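Local structure of D,D-dipeptidase/D,D-carboxypeptidase (Enterococcus faecalis, 4MUQ) at residues Ile40-Lys48 with Gly65-Tyr74; Ile194-Tyr203 with Glu212-Ala220. The protein is a zinc-dependent D,D-peptidase of vancomycin resistance, named for D,D-dipeptidase and D,D-carboxypeptidase action, and binds phosphinate analogues of D-Ala-D-Ala. One frame throughout, in Å; residues are numbered along the deposited sequence.

The two contacts lie on opposite sides of the chain's centre, about 35 Å between their centres, and share no strand or helix. Contact 1 sets the small two-stranded sheet that carries 45-48 against edge strand 68-72 of the zinc-site sheet, with one direct backbone bond and a water at one end and a looser polar fringe at the other. Contact 2, far from the zinc, closes the loop after helix 187-194 onto strand 213-219 of the other four-stranded sheet. There three backbone bonds do the joining. Both are partly buried; contact 1 is apolar in its middle, whereas in contact 2 tyrosine rings take CH-pi contacts from the stems of charged residues.

Contact 1 of 2, residues Ile40-Lys48 with Gly65-Tyr74; sequences IRFPNILMK and GNSIVPVSGY
Phe42 lays one face of its ring over Pro70: CD of the proline sits 3.7 Å from the ring centroid, 22° off the normal, a CH-pi contact offset toward the rim. The far end of the same ring, CZ, meets CG1 of Val69 at 3.5 Å, the two side chains crossing at about a right angle. Ile45, in the conformer described, one of two, straddles the next part of the strand with both branches. Its CG1 lies beside the backbone N (chi1 -57°), which carries CD1 to CB of Pro70 at 3.9 Å and onto the Val71 backbone, while CG2 rests against Gly73. In one of its two conformers Met47, its chain bent at chi2 and chi3, also packs SD on the bare CA of Gly73 (3.6 Å). Beyond it, N of Tyr74 gives a nearly straight hydrogen bond to O of Leu46 (2.7 Å), and a water joins O of Asn44, N of Leu46 and O of Tyr74. At the other end NH1 of Arg41 reaches OD1 of Asn66 (2.8 Å) in a weak, bent bond, the guanidinium and amide planes 86° apart; the salt bridge of Arg41 is with Asp39. Strand 45-48 crosses 68-72 nearly perpendicularly and pairs with 35-39, whereas 68-72 pairs with 113-118, the strand of zinc ligand Asp115, opposite which Val71 and Ser72 form a classic bulge.

Contact 2 of 2, residues Ile194-Tyr203 with Glu212-Ala220; sequences IKAYLEDNKY and EIEIYYVPA
O of Ile215 accepts the hydrogen of Tyr203 N at 2.7 Å, nearly in line with the carbonyl, and Ile215 N returns a bond to Tyr203 O at 2.9 Å: an antiparallel hydrogen-bonded pair. Farther along, Tyr217 N binds Tyr197 O (2.8 Å), and a water bridges Glu199 N and Tyr217 O. Between these anchors the loop bulges off the strand, held in shape by Asn201, whose ND2 bonds to Ala196 O while its OD1 takes the N-H of Leu198 from above the amide plane. With CG anti to the backbone N (chi1 171°), the Tyr217 ring lies alongside Lys195, whose CG stands over its centre, 3.6 Å from the centroid; CD2 of Leu198 comes to its edge, in plane. Tyr216 leaves the opposite side of the strand. CG of Glu199 sits over one face of its ring, and the Lys202 stem runs beside it, CE 3.5 Å from CE2. The side chains of Ile194 and Ile215 cross at about a right angle, CD1 of Ile194 3.6 Å from CG2 of Ile215. Glu214 pairs with Arg251; Lys202 NZ and Glu214 OE1 remain 4.6 Å apart, beyond a salt bridge. Backbone bonds thus set the register, while the stems of Lys195 and Glu199 pack on the tyrosines and their charged ends pair outside the contact with Asp243, which also bonds Tyr217 OH, and Lys228.

Contact 1 of 2, residues Ile40-Lys48 with Gly65-Tyr74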
ATOM      1  N   ILE A  40       2.896  15.480  13.991  1.00 18.65           N
ATOM      2  CA  ILE A  40       2.950  16.881  14.445  1.00 19.69           C
ATOM      3  C   ILE A  40       4.197  17.605  13.929  1.00 19.26           C
ATOM      4  O   ILE A  40       4.180  18.821  13.684  1.00 19.53           O
ATOM      5  CB  ILE A  40       2.937  16.930  16.016  1.00 21.57           C
ATOM      6  CG1 ILE A  40       1.542  16.651  16.575  1.00 29.26           C
ATOM      7  CG2 ILE A  40       3.479  18.242  16.565  1.00 23.27           C
ATOM      8  CD1 ILE A  40       0.424  17.090  15.663  1.00 37.66           C
ATOM      9  N   ARG A  41       5.278  16.853  13.777  1.00 18.70           N
ATOM     10  CA  ARG A  41       6.553  17.421  13.358  1.00 18.45           C
ATOM     11  C   ARG A  41       6.600  17.677  11.860  1.00 18.06           C
ATOM     12  O   ARG A  41       7.467  18.408  11.380  1.00 21.72           O
ATOM     13  CB  ARG A  41       7.708  16.507  13.789  1.00 18.60           C
ATOM     14  CG  ARG A  41       7.940  16.498  15.296  1.00 20.54           C
ATOM     15  CD  ARG A  41       8.757  15.280  15.747  1.00 21.90           C
ATOM     16  NE  ARG A  41       7.956  14.058  15.748  1.00 23.52           N
ATOM     17  CZ  ARG A  41       8.348  12.908  16.286  1.00 21.21           C
ATOM     18  NH1 ARG A  41       9.535  12.823  16.883  1.00 23.85           N
ATOM     19  NH2 ARG A  41       7.554  11.846  16.242  1.00 27.65           N
ATOM     20  N   PHE A  42       5.652  17.091  11.127  1.00 17.04           N
ATOM     21  CA  PHE A  42       5.591  17.219   9.672  1.00 18.24           C
ATOM     22  C   PHE A  42       4.158  17.463   9.195  1.00 17.03           C
ATOM     23  O   PHE A  42       3.537  16.592   8.564  1.00 16.51           O
ATOM     24  CB  PHE A  42       6.185  15.967   9.018  1.00 22.21           C
ATOM     25  CG  PHE A  42       7.611  15.729   9.403  1.00 21.99           C
ATOM     26  CD1 PHE A  42       8.633  16.376   8.726  1.00 28.25           C
ATOM     27  CD2 PHE A  42       7.926  14.903  10.471  1.00 22.01           C
ATOM     28  CE1 PHE A  42       9.954  16.185   9.088  1.00 27.96           C
ATOM     29  CE2 PHE A  42       9.248  14.707  10.848  1.00 28.16           C
ATOM     30  CZ  PHE A  42      10.261  15.352  10.151  1.00 29.50           C
ATOM     31  N   PRO A  43       3.624  18.663   9.479  1.00 16.01           N
ATOM     32  CA  PRO A  43       2.201  18.930   9.225  1.00 18.89           C
ATOM     33  C   PRO A  43       1.796  18.853   7.759  1.00 19.71           C
ATOM     34  O   PRO A  43       0.614  18.679   7.465  1.00 22.03           O
ATOM     35  CB  PRO A  43       2.016  20.369   9.731  1.00 22.11           C
ATOM     36  CG  PRO A  43       3.397  20.961   9.717  1.00 17.69           C
ATOM     37  CD  PRO A  43       4.292  19.823  10.100  1.00 17.40           C
ATOM     38  N   ASN A  44       2.750  18.981   6.848  1.00 16.32           N
ATOM     39  CA  ASN A  44       2.399  19.052   5.437  1.00 21.39           C
ATOM     40  C   ASN A  44       2.496  17.703   4.739  1.00 20.44           C
ATOM     41  O   ASN A  44       2.244  17.592   3.542  1.00 23.90           O
ATOM     42  CB  ASN A  44       3.215  20.142   4.736  1.00 29.81           C
ATOM     43  CG  ASN A  44       2.953  21.527   5.321  1.00 36.64           C
ATOM     44  OD1 ASN A  44       1.813  21.987   5.369  1.00 41.17           O
ATOM     45  ND2 ASN A  44       4.007  22.180   5.798  1.00 42.75           N
ATOM     46  N   ILE A  45       2.860  16.673   5.491  1.00 13.68           N
ATOM     47  CA  ILE A  45       2.871  15.328   4.950  0.50 13.77           C
ATOM     48  C   ILE A  45       1.641  14.582   5.436  1.00 16.35           C
ATOM     49  O   ILE A  45       1.556  14.190   6.594  1.00 17.39           O
ATOM     50  CB  ILE A  45       4.148  14.582   5.325  0.50 20.25           C
ATOM     51  CG1 ILE A  45       5.344  15.383   4.817  0.50 20.37           C
ATOM     52  CG2 ILE A  45       4.127  13.155   4.765  0.50 17.17           C
ATOM     53  CD1 ILE A  45       6.539  14.562   4.501  0.50 26.22           C
ATOM     54  N   LEU A  46       0.673  14.402   4.538  1.00 13.33           N
ATOM     55  CA  LEU A  46      -0.590  13.765   4.910  1.00 13.33           C
ATOM     56  C   LEU A  46      -0.603  12.303   4.534  1.00 11.23           C
ATOM     57  O   LEU A  46       0.086  11.888   3.606  1.00 10.76           O
ATOM     58  CB  LEU A  46      -1.749  14.458   4.196  1.00 13.46           C
ATOM     59  CG  LEU A  46      -1.807  15.978   4.274  1.00 14.52           C
ATOM     60  CD1 LEU A  46      -3.013  16.492   3.497  1.00 17.12           C
ATOM     61  CD2 LEU A  46      -1.869  16.434   5.728  1.00 20.03           C
ATOM     62  N   MET A  47      -1.368  11.511   5.292  1.00 10.91           N
ATOM     63  CA  MET A  47      -1.609  10.099   4.995  0.59 10.83           C
ATOM     64  C   MET A  47      -3.035   9.779   5.397  1.00 11.82           C
ATOM     65  O   MET A  47      -3.640  10.513   6.177  1.00 12.55           O
ATOM     66  CB  MET A  47      -0.677   9.192   5.804  0.59 11.56           C
ATOM     67  CG  MET A  47       0.794   9.305   5.461  0.59  9.99           C
ATOM     68  SD  MET A  47       1.182   8.763   3.805  0.59 10.74           S
ATOM     69  CE  MET A  47       0.987   6.986   3.970  0.59  9.74           C
ATOM     70  N   LYS A  48      -3.566   8.669   4.898  1.00 12.19           N
ATOM     71  CA  LYS A  48      -4.843   8.208   5.429  1.00 13.76           C
ATOM     72  C   LYS A  48      -4.688   7.985   6.938  1.00 15.28           C
ATOM     73  O   LYS A  48      -3.636   7.500   7.401  1.00 13.15           O
ATOM     74  CB  LYS A  48      -5.306   6.920   4.744  1.00 14.67           C
ATOM     75  CG  LYS A  48      -5.782   7.108   3.303  1.00 22.22           C
ATOM     76  CD  LYS A  48      -6.588   5.909   2.822  1.00 38.38           C
ATOM     77  CE  LYS A  48      -7.882   5.749   3.614  1.00 37.83           C
ATOM     78  NZ  LYS A  48      -8.920   6.754   3.222  1.00 38.75           N
ATOM     79  N   GLY A  65      12.656   7.535  17.255  1.00 27.36           N
ATOM     80  CA  GLY A  65      12.872   8.899  17.710  1.00 27.60           C
ATOM     81  C   GLY A  65      12.681   9.878  16.564  1.00 29.78           C
ATOM     82  O   GLY A  65      11.609   9.948  15.963  1.00 30.04           O
ATOM     83  N   ASN A  66      13.735  10.620  16.252  1.00 24.21           N
ATOM     84  CA  ASN A  66      13.731  11.548  15.135  1.00 23.06           C
ATOM     85  C   ASN A  66      14.658  11.104  14.016  1.00 26.94           C
ATOM     86  O   ASN A  66      14.955  11.884  13.118  1.00 29.95           O
ATOM     87  CB  ASN A  66      14.163  12.933  15.616  1.00 25.28           C
ATOM     88  CG  ASN A  66      13.214  13.507  16.629  1.00 27.04           C
ATOM     89  OD1 ASN A  66      12.084  13.863  16.290  1.00 25.87           O
ATOM     90  ND2 ASN A  66      13.652  13.593  17.880  1.00 30.88           N
ATOM     91  N   SER A  67      15.116   9.855  14.076  1.00 23.52           N
ATOM     92  CA  SER A  67      16.099   9.379  13.109  0.50 27.34           C
ATOM     93  C   SER A  67      15.503   9.100  11.727  1.00 24.06           C
ATOM     94  O   SER A  67      16.228   9.111  10.728  1.00 28.03           O
ATOM     95  CB  SER A  67      16.844   8.153  13.653  0.50 22.28           C
ATOM     96  OG  SER A  67      15.938   7.127  14.014  0.50 27.34           O
ATOM     97  N   ILE A  68      14.195   8.866  11.669  1.00 24.72           N
ATOM     98  CA  ILE A  68      13.512   8.663  10.397  1.00 21.92           C
ATOM     99  C   ILE A  68      12.521   9.785  10.179  1.00 24.43           C
ATOM    100  O   ILE A  68      11.730  10.105  11.065  1.00 37.22           O
ATOM    101  CB  ILE A  68      12.751   7.324  10.341  1.00 20.75           C
ATOM    102  CG1 ILE A  68      13.732   6.154  10.425  1.00 20.12           C
ATOM    103  CG2 ILE A  68      11.916   7.230   9.060  1.00 25.32           C
ATOM    104  CD1 ILE A  68      13.067   4.796  10.609  1.00 25.72           C
ATOM    105  N   VAL A  69      12.571  10.388   9.000  1.00 22.12           N
ATOM    106  CA  VAL A  69      11.618  11.434   8.674  1.00 26.30           C
ATOM    107  C   VAL A  69      10.758  11.063   7.470  1.00 25.09           C
ATOM    108  O   VAL A  69      11.226  10.410   6.525  1.00 20.89           O
ATOM    109  CB  VAL A  69      12.313  12.781   8.430  1.00 28.06           C
ATOM    110  CG1 VAL A  69      13.042  13.240   9.690  1.00 30.35           C
ATOM    111  CG2 VAL A  69      13.269  12.673   7.274  1.00 25.18           C
ATOM    112  N   PRO A  70       9.481  11.460   7.517  1.00 20.81           N
ATOM    113  CA  PRO A  70       8.631  11.291   6.343  1.00 16.62           C
ATOM    114  C   PRO A  70       9.018  12.361   5.337  1.00 19.24           C
ATOM    115  O   PRO A  70       9.183  13.528   5.700  1.00 28.14           O
ATOM    116  CB  PRO A  70       7.225  11.512   6.894  1.00 18.94           C
ATOM    117  CG  PRO A  70       7.411  12.415   8.060  1.00 21.68           C
ATOM    118  CD  PRO A  70       8.755  12.061   8.651  1.00 26.25           C
ATOM    119  N   VAL A  71       9.222  11.947   4.098  1.00 13.51           N
ATOM    120  CA  VAL A  71       9.675  12.826   3.033  1.00 14.03           C
ATOM    121  C   VAL A  71       8.517  13.184   2.108  1.00 13.61           C
ATOM    122  O   VAL A  71       8.401  14.325   1.660  1.00 14.91           O
ATOM    123  CB  VAL A  71      10.832  12.173   2.216  1.00 17.86           C
ATOM    124  CG1 VAL A  71      11.180  13.017   0.991  1.00 21.34           C
ATOM    125  CG2 VAL A  71      12.058  11.972   3.088  1.00 19.73           C
ATOM    126  N   SER A  72       7.660  12.211   1.825  1.00 10.95           N
ATOM    127  CA  SER A  72       6.518  12.444   0.951  1.00 12.68           C
ATOM    128  C   SER A  72       5.444  11.435   1.271  1.00 10.48           C
ATOM    129  O   SER A  72       5.719  10.236   1.318  1.00 12.05           O
ATOM    130  CB  SER A  72       6.930  12.293  -0.515  1.00 13.28           C
ATOM    131  OG  SER A  72       5.864  12.674  -1.366  1.00 15.29           O
ATOM    132  N   GLY A  73       4.224  11.915   1.492  1.00 11.12           N
ATOM    133  CA  GLY A  73       3.076  11.053   1.740  1.00 10.96           C
ATOM    134  C   GLY A  73       2.043  11.204   0.646  1.00  9.24           C
ATOM    135  O   GLY A  73       2.315  10.891  -0.517  1.00 10.41           O
ATOM    136  N   TYR A  74       0.851  11.664   1.006  1.00  9.65           N
ATOM    137  CA  TYR A  74      -0.162  11.933  -0.010  1.00 10.67           C
ATOM    138  C   TYR A  74       0.340  12.992  -0.983  1.00 10.17           C
ATOM    139  O   TYR A  74       0.886  14.016  -0.567  1.00 11.19           O
ATOM    140  CB  TYR A  74      -1.461  12.414   0.630  1.00 11.43           C
ATOM    141  CG  TYR A  74      -2.476  12.823  -0.409  1.00 12.18           C
ATOM    142  CD1 TYR A  74      -3.177  11.856  -1.119  1.00 12.95           C
ATOM    143  CD2 TYR A  74      -2.691  14.152  -0.716  1.00 11.84           C
ATOM    144  CE1 TYR A  74      -4.098  12.206  -2.090  1.00 15.49           C
ATOM    145  CE2 TYR A  74      -3.615  14.522  -1.704  1.00 13.42           C
ATOM    146  CZ  TYR A  74      -4.296  13.528  -2.377  1.00 15.68           C
ATOM    147  OH  TYR A  74      -5.212  13.860  -3.351  1.00 18.90           O
TER
HETATM  148  O   HOH W   1       9.246   9.358  17.123  1.00 47.32           O
HETATM  149  O   HOH W   2       0.814  15.235   1.807  1.00 17.32           O

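Contact 2 of 2, residues Ile194-Tyr203 with Glu212-Ala220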
ATOM      1  N   ILE A 194      -3.781 -14.080  -4.979  1.00 16.55           N
ATOM      2  CA  ILE A 194      -5.002 -14.233  -4.196  1.00 16.88           C
ATOM      3  C   ILE A 194      -6.220 -14.652  -5.037  1.00 19.17           C
ATOM      4  O   ILE A 194      -7.180 -15.219  -4.511  1.00 18.67           O
ATOM      5  CB  ILE A 194      -5.297 -12.977  -3.343  1.00 20.41           C
ATOM      6  CG1 ILE A 194      -6.183 -13.345  -2.153  1.00 24.54           C
ATOM      7  CG2 ILE A 194      -5.909 -11.883  -4.190  1.00 20.71           C
ATOM      8  CD1 ILE A 194      -5.508 -14.284  -1.172  1.00 26.59           C
ATOM      9  N   LYS A 195      -6.172 -14.414  -6.345  1.00 16.38           N
ATOM     10  CA  LYS A 195      -7.282 -14.822  -7.207  1.00 19.67           C
ATOM     11  C   LYS A 195      -7.421 -16.343  -7.299  1.00 22.39           C
ATOM     12  O   LYS A 195      -8.428 -16.843  -7.778  1.00 21.87           O
ATOM     13  CB  LYS A 195      -7.165 -14.168  -8.593  1.00 24.37           C
ATOM     14  CG  LYS A 195      -7.309 -12.638  -8.552  1.00 18.94           C
ATOM     15  CD  LYS A 195      -7.011 -11.971  -9.886  1.00 33.46           C
ATOM     16  CE  LYS A 195      -8.044 -12.310 -10.928  1.00 43.95           C
ATOM     17  NZ  LYS A 195      -7.799 -11.565 -12.194  1.00 37.37           N
ATOM     18  N   ALA A 196      -6.423 -17.075  -6.805  1.00 18.63           N
ATOM     19  CA  ALA A 196      -6.484 -18.534  -6.755  1.00 19.37           C
ATOM     20  C   ALA A 196      -7.334 -19.023  -5.591  1.00 22.16           C
ATOM     21  O   ALA A 196      -7.652 -20.211  -5.511  1.00 25.03           O
ATOM     22  CB  ALA A 196      -5.084 -19.117  -6.659  1.00 23.94           C
ATOM     23  N   TYR A 197      -7.677 -18.116  -4.684  1.00 19.49           N
ATOM     24  CA  TYR A 197      -8.450 -18.461  -3.494  1.00 20.85           C
ATOM     25  C   TYR A 197      -9.831 -17.807  -3.510  1.00 21.43           C
ATOM     26  O   TYR A 197      -9.987 -16.653  -3.122  1.00 22.19           O
ATOM     27  CB  TYR A 197      -7.688 -18.052  -2.231  1.00 19.41           C
ATOM     28  CG  TYR A 197      -6.386 -18.797  -2.054  1.00 21.54           C
ATOM     29  CD1 TYR A 197      -6.351 -20.031  -1.417  1.00 22.99           C
ATOM     30  CD2 TYR A 197      -5.197 -18.280  -2.541  1.00 20.36           C
ATOM     31  CE1 TYR A 197      -5.168 -20.721  -1.263  1.00 26.27           C
ATOM     32  CE2 TYR A 197      -4.012 -18.972  -2.399  1.00 21.09           C
ATOM     33  CZ  TYR A 197      -4.003 -20.184  -1.749  1.00 23.47           C
ATOM     34  OH  TYR A 197      -2.818 -20.867  -1.602  1.00 26.61           O
ATOM     35  N   LEU A 198     -10.833 -18.550  -3.962  1.00 24.30           N
ATOM     36  CA  LEU A 198     -12.202 -18.043  -4.009  1.00 23.57           C
ATOM     37  C   LEU A 198     -12.922 -18.382  -2.709  1.00 24.20           C
ATOM     38  O   LEU A 198     -12.332 -18.981  -1.814  1.00 25.25           O
ATOM     39  CB  LEU A 198     -12.940 -18.644  -5.197  1.00 24.45           C
ATOM     40  CG  LEU A 198     -12.142 -18.528  -6.493  1.00 24.57           C
ATOM     41  CD1 LEU A 198     -12.855 -19.241  -7.618  1.00 31.86           C
ATOM     42  CD2 LEU A 198     -11.937 -17.068  -6.834  1.00 26.09           C
ATOM     43  N   GLU A 199     -14.189 -18.002  -2.594  1.00 26.95           N
ATOM     44  CA  GLU A 199     -14.899 -18.190  -1.330  1.00 25.80           C
ATOM     45  C   GLU A 199     -14.982 -19.651  -0.902  1.00 28.09           C
ATOM     46  O   GLU A 199     -15.019 -19.961   0.292  1.00 29.94           O
ATOM     47  CB  GLU A 199     -16.297 -17.586  -1.391  1.00 35.07           C
ATOM     48  CG  GLU A 199     -17.012 -17.601  -0.055  1.00 34.55           C
ATOM     49  CD  GLU A 199     -18.408 -17.044  -0.149  1.00 52.32           C
ATOM     50  OE1 GLU A 199     -18.735 -16.469  -1.207  1.00 59.05           O
ATOM     51  OE2 GLU A 199     -19.171 -17.182   0.830  1.00 54.16           O
ATOM     52  N   ASP A 200     -14.986 -20.550  -1.878  1.00 33.16           N
ATOM     53  CA  ASP A 200     -15.095 -21.969  -1.573  1.00 32.37           C
ATOM     54  C   ASP A 200     -13.732 -22.645  -1.423  1.00 31.91           C
ATOM     55  O   ASP A 200     -13.653 -23.844  -1.162  1.00 34.34           O
ATOM     56  CB  ASP A 200     -15.978 -22.676  -2.600  1.00 37.82           C
ATOM     57  CG  ASP A 200     -17.431 -22.232  -2.517  1.00 54.77           C
ATOM     58  OD1 ASP A 200     -17.874 -21.848  -1.412  1.00 56.01           O
ATOM     59  OD2 ASP A 200     -18.129 -22.267  -3.553  1.00 62.48           O
ATOM     60  N   ASN A 201     -12.664 -21.869  -1.585  1.00 32.18           N
ATOM     61  CA  ASN A 201     -11.327 -22.309  -1.190  1.00 28.23           C
ATOM     62  C   ASN A 201     -10.513 -21.124  -0.672  1.00 25.21           C
ATOM     63  O   ASN A 201      -9.572 -20.648  -1.311  1.00 27.55           O
ATOM     64  CB  ASN A 201     -10.600 -23.079  -2.307  1.00 32.39           C
ATOM     65  CG  ASN A 201     -10.258 -22.211  -3.511  1.00 38.27           C
ATOM     66  OD1 ASN A 201     -11.098 -21.471  -4.025  1.00 34.19           O
ATOM     67  ND2 ASN A 201      -9.007 -22.296  -3.959  1.00 31.26           N
ATOM     68  N   LYS A 202     -10.913 -20.637   0.499  1.00 27.18           N
ATOM     69  CA  LYS A 202     -10.302 -19.460   1.102  1.00 22.98           C
ATOM     70  C   LYS A 202      -8.847 -19.703   1.479  1.00 22.13           C
ATOM     71  O   LYS A 202      -8.439 -20.839   1.731  1.00 24.01           O
ATOM     72  CB  LYS A 202     -11.083 -19.051   2.350  1.00 26.12           C
ATOM     73  CG  LYS A 202     -12.540 -18.706   2.107  1.00 25.33           C
ATOM     74  CD  LYS A 202     -13.201 -18.198   3.389  1.00 35.04           C
ATOM     75  CE  LYS A 202     -14.668 -17.853   3.167  1.00 34.31           C
ATOM     76  NZ  LYS A 202     -15.572 -18.982   3.490  1.00 38.21           N
ATOM     77  N   TYR A 203      -8.070 -18.627   1.510  1.00 20.11           N
ATOM     78  CA  TYR A 203      -6.705 -18.671   2.026  1.00 19.24           C
ATOM     79  C   TYR A 203      -6.755 -18.564   3.545  1.00 20.33           C
ATOM     80  O   TYR A 203      -7.474 -17.724   4.086  1.00 23.65           O
ATOM     81  CB  TYR A 203      -5.865 -17.518   1.445  1.00 17.76           C
ATOM     82  CG  TYR A 203      -4.424 -17.522   1.917  1.00 17.43           C
ATOM     83  CD1 TYR A 203      -3.447 -18.236   1.227  1.00 32.21           C
ATOM     84  CD2 TYR A 203      -4.045 -16.838   3.066  1.00 19.17           C
ATOM     85  CE1 TYR A 203      -2.133 -18.250   1.659  1.00 29.01           C
ATOM     86  CE2 TYR A 203      -2.727 -16.853   3.511  1.00 19.73           C
ATOM     87  CZ  TYR A 203      -1.782 -17.553   2.800  1.00 21.35           C
ATOM     88  OH  TYR A 203      -0.476 -17.571   3.241  1.00 29.13           O
ATOM     89  N   GLU A 212      -7.480 -16.860  13.764  1.00 44.15           N
ATOM     90  CA  GLU A 212      -7.227 -17.161  12.365  1.00 33.35           C
ATOM     91  C   GLU A 212      -7.829 -16.079  11.488  1.00 29.19           C
ATOM     92  O   GLU A 212      -8.839 -15.467  11.843  1.00 30.99           O
ATOM     93  CB  GLU A 212      -7.840 -18.512  11.998  1.00 41.21           C
ATOM     94  CG  GLU A 212      -7.190 -19.689  12.692  1.00 42.62           C
ATOM     95  CD  GLU A 212      -8.021 -20.948  12.589  1.00 43.19           C
ATOM     96  OE1 GLU A 212      -9.257 -20.858  12.746  1.00 62.86           O
ATOM     97  OE2 GLU A 212      -7.437 -22.028  12.355  1.00 63.73           O
ATOM     98  N   ILE A 213      -7.204 -15.850  10.341  1.00 26.25           N
ATOM     99  CA  ILE A 213      -7.725 -14.909   9.365  1.00 23.77           C
ATOM    100  C   ILE A 213      -7.885 -15.631   8.037  1.00 28.17           C
ATOM    101  O   ILE A 213      -6.979 -16.341   7.600  1.00 28.00           O
ATOM    102  CB  ILE A 213      -6.773 -13.711   9.181  1.00 21.57           C
ATOM    103  CG1 ILE A 213      -6.535 -13.017  10.528  1.00 25.17           C
ATOM    104  CG2 ILE A 213      -7.308 -12.749   8.120  1.00 22.30           C
ATOM    105  CD1 ILE A 213      -5.409 -11.991  10.492  1.00 27.57           C
ATOM    106  N   GLU A 214      -9.044 -15.471   7.410  1.00 22.35           N
ATOM    107  CA  GLU A 214      -9.268 -16.026   6.082  1.00 21.41           C
ATOM    108  C   GLU A 214      -9.355 -14.916   5.058  1.00 21.65           C
ATOM    109  O   GLU A 214      -9.885 -13.835   5.340  1.00 22.17           O
ATOM    110  CB  GLU A 214     -10.542 -16.864   6.043  1.00 23.67           C
ATOM    111  CG  GLU A 214     -10.432 -18.174   6.794  1.00 26.42           C
ATOM    112  CD  GLU A 214     -11.625 -19.071   6.558  1.00 34.19           C
ATOM    113  OE1 GLU A 214     -12.721 -18.739   7.052  1.00 40.02           O
ATOM    114  OE2 GLU A 214     -11.465 -20.105   5.873  1.00 45.82           O
ATOM    115  N   ILE A 215      -8.818 -15.177   3.871  1.00 19.71           N
ATOM    116  CA  ILE A 215      -8.795 -14.198   2.790  1.00 18.10           C
ATOM    117  C   ILE A 215      -9.261 -14.871   1.505  1.00 19.36           C
ATOM    118  O   ILE A 215      -8.883 -16.016   1.220  1.00 18.32           O
ATOM    119  CB  ILE A 215      -7.379 -13.669   2.571  1.00 18.40           C
ATOM    120  CG1 ILE A 215      -6.843 -13.054   3.859  1.00 20.74           C
ATOM    121  CG2 ILE A 215      -7.358 -12.612   1.477  1.00 17.94           C
ATOM    122  CD1 ILE A 215      -5.382 -12.727   3.794  1.00 24.25           C
ATOM    123  N   TYR A 216     -10.096 -14.179   0.738  1.00 18.70           N
ATOM    124  CA  TYR A 216     -10.532 -14.719  -0.545  1.00 17.95           C
ATOM    125  C   TYR A 216     -10.870 -13.628  -1.549  1.00 17.51           C
ATOM    126  O   TYR A 216     -11.127 -12.475  -1.185  1.00 17.17           O
ATOM    127  CB  TYR A 216     -11.690 -15.725  -0.388  1.00 19.62           C
ATOM    128  CG  TYR A 216     -12.969 -15.181   0.212  1.00 19.30           C
ATOM    129  CD1 TYR A 216     -14.041 -14.818  -0.599  1.00 22.68           C
ATOM    130  CD2 TYR A 216     -13.114 -15.051   1.588  1.00 22.78           C
ATOM    131  CE1 TYR A 216     -15.215 -14.337  -0.055  1.00 24.41           C
ATOM    132  CE2 TYR A 216     -14.286 -14.571   2.142  1.00 25.73           C
ATOM    133  CZ  TYR A 216     -15.332 -14.214   1.312  1.00 26.26           C
ATOM    134  OH  TYR A 216     -16.503 -13.735   1.856  1.00 32.09           O
ATOM    135  N   TYR A 217     -10.848 -14.013  -2.819  1.00 18.32           N
ATOM    136  CA  TYR A 217     -11.132 -13.116  -3.923  1.00 19.20           C
ATOM    137  C   TYR A 217     -12.551 -13.336  -4.427  1.00 19.59           C
ATOM    138  O   TYR A 217     -13.032 -14.468  -4.463  1.00 20.26           O
ATOM    139  CB  TYR A 217     -10.136 -13.379  -5.052  1.00 18.44           C
ATOM    140  CG  TYR A 217     -10.455 -12.667  -6.344  1.00 16.45           C
ATOM    141  CD1 TYR A 217     -10.172 -11.314  -6.506  1.00 15.25           C
ATOM    142  CD2 TYR A 217     -11.027 -13.350  -7.406  1.00 19.83           C
ATOM    143  CE1 TYR A 217     -10.459 -10.670  -7.689  1.00 18.32           C
ATOM    144  CE2 TYR A 217     -11.318 -12.710  -8.589  1.00 20.01           C
ATOM    145  CZ  TYR A 217     -11.028 -11.366  -8.723  1.00 20.48           C
ATOM    146  OH  TYR A 217     -11.319 -10.734  -9.911  1.00 21.04           O
ATOM    147  N   VAL A 218     -13.213 -12.243  -4.798  1.00 18.26           N
ATOM    148  CA  VAL A 218     -14.541 -12.277  -5.392  1.00 18.81           C
ATOM    149  C   VAL A 218     -14.509 -11.447  -6.669  1.00 19.84           C
ATOM    150  O   VAL A 218     -14.269 -10.244  -6.616  1.00 18.64           O
ATOM    151  CB  VAL A 218     -15.601 -11.681  -4.440  1.00 22.46           C
ATOM    152  CG1 VAL A 218     -16.977 -11.699  -5.091  1.00 24.05           C
ATOM    153  CG2 VAL A 218     -15.631 -12.438  -3.120  1.00 23.96           C
ATOM    154  N   PRO A 219     -14.728 -12.075  -7.829  1.00 20.72           N
ATOM    155  CA  PRO A 219     -14.736 -11.289  -9.070  1.00 22.76           C
ATOM    156  C   PRO A 219     -15.925 -10.324  -9.133  1.00 21.20           C
ATOM    157  O   PRO A 219     -17.031 -10.666  -8.712  1.00 24.29           O
ATOM    158  CB  PRO A 219     -14.887 -12.363 -10.154  1.00 25.98           C
ATOM    159  CG  PRO A 219     -15.605 -13.493  -9.470  1.00 27.11           C
ATOM    160  CD  PRO A 219     -15.054 -13.495  -8.066  1.00 21.27           C
ATOM    161  N   ALA A 220     -15.704  -9.129  -9.666  1.00 21.71           N
ATOM    162  CA  ALA A 220     -16.784  -8.160  -9.792  1.00 21.77           C
ATOM    163  C   ALA A 220     -17.716  -8.515 -10.938  1.00 26.96           C
ATOM    164  O   ALA A 220     -17.270  -8.863 -12.035  1.00 31.89           O
ATOM    165  CB  ALA A 220     -16.226  -6.760  -9.989  1.00 22.29           C
TER
HETATM  166  O   HOH W   3     -15.295 -16.016  -4.626  1.00 22.06           O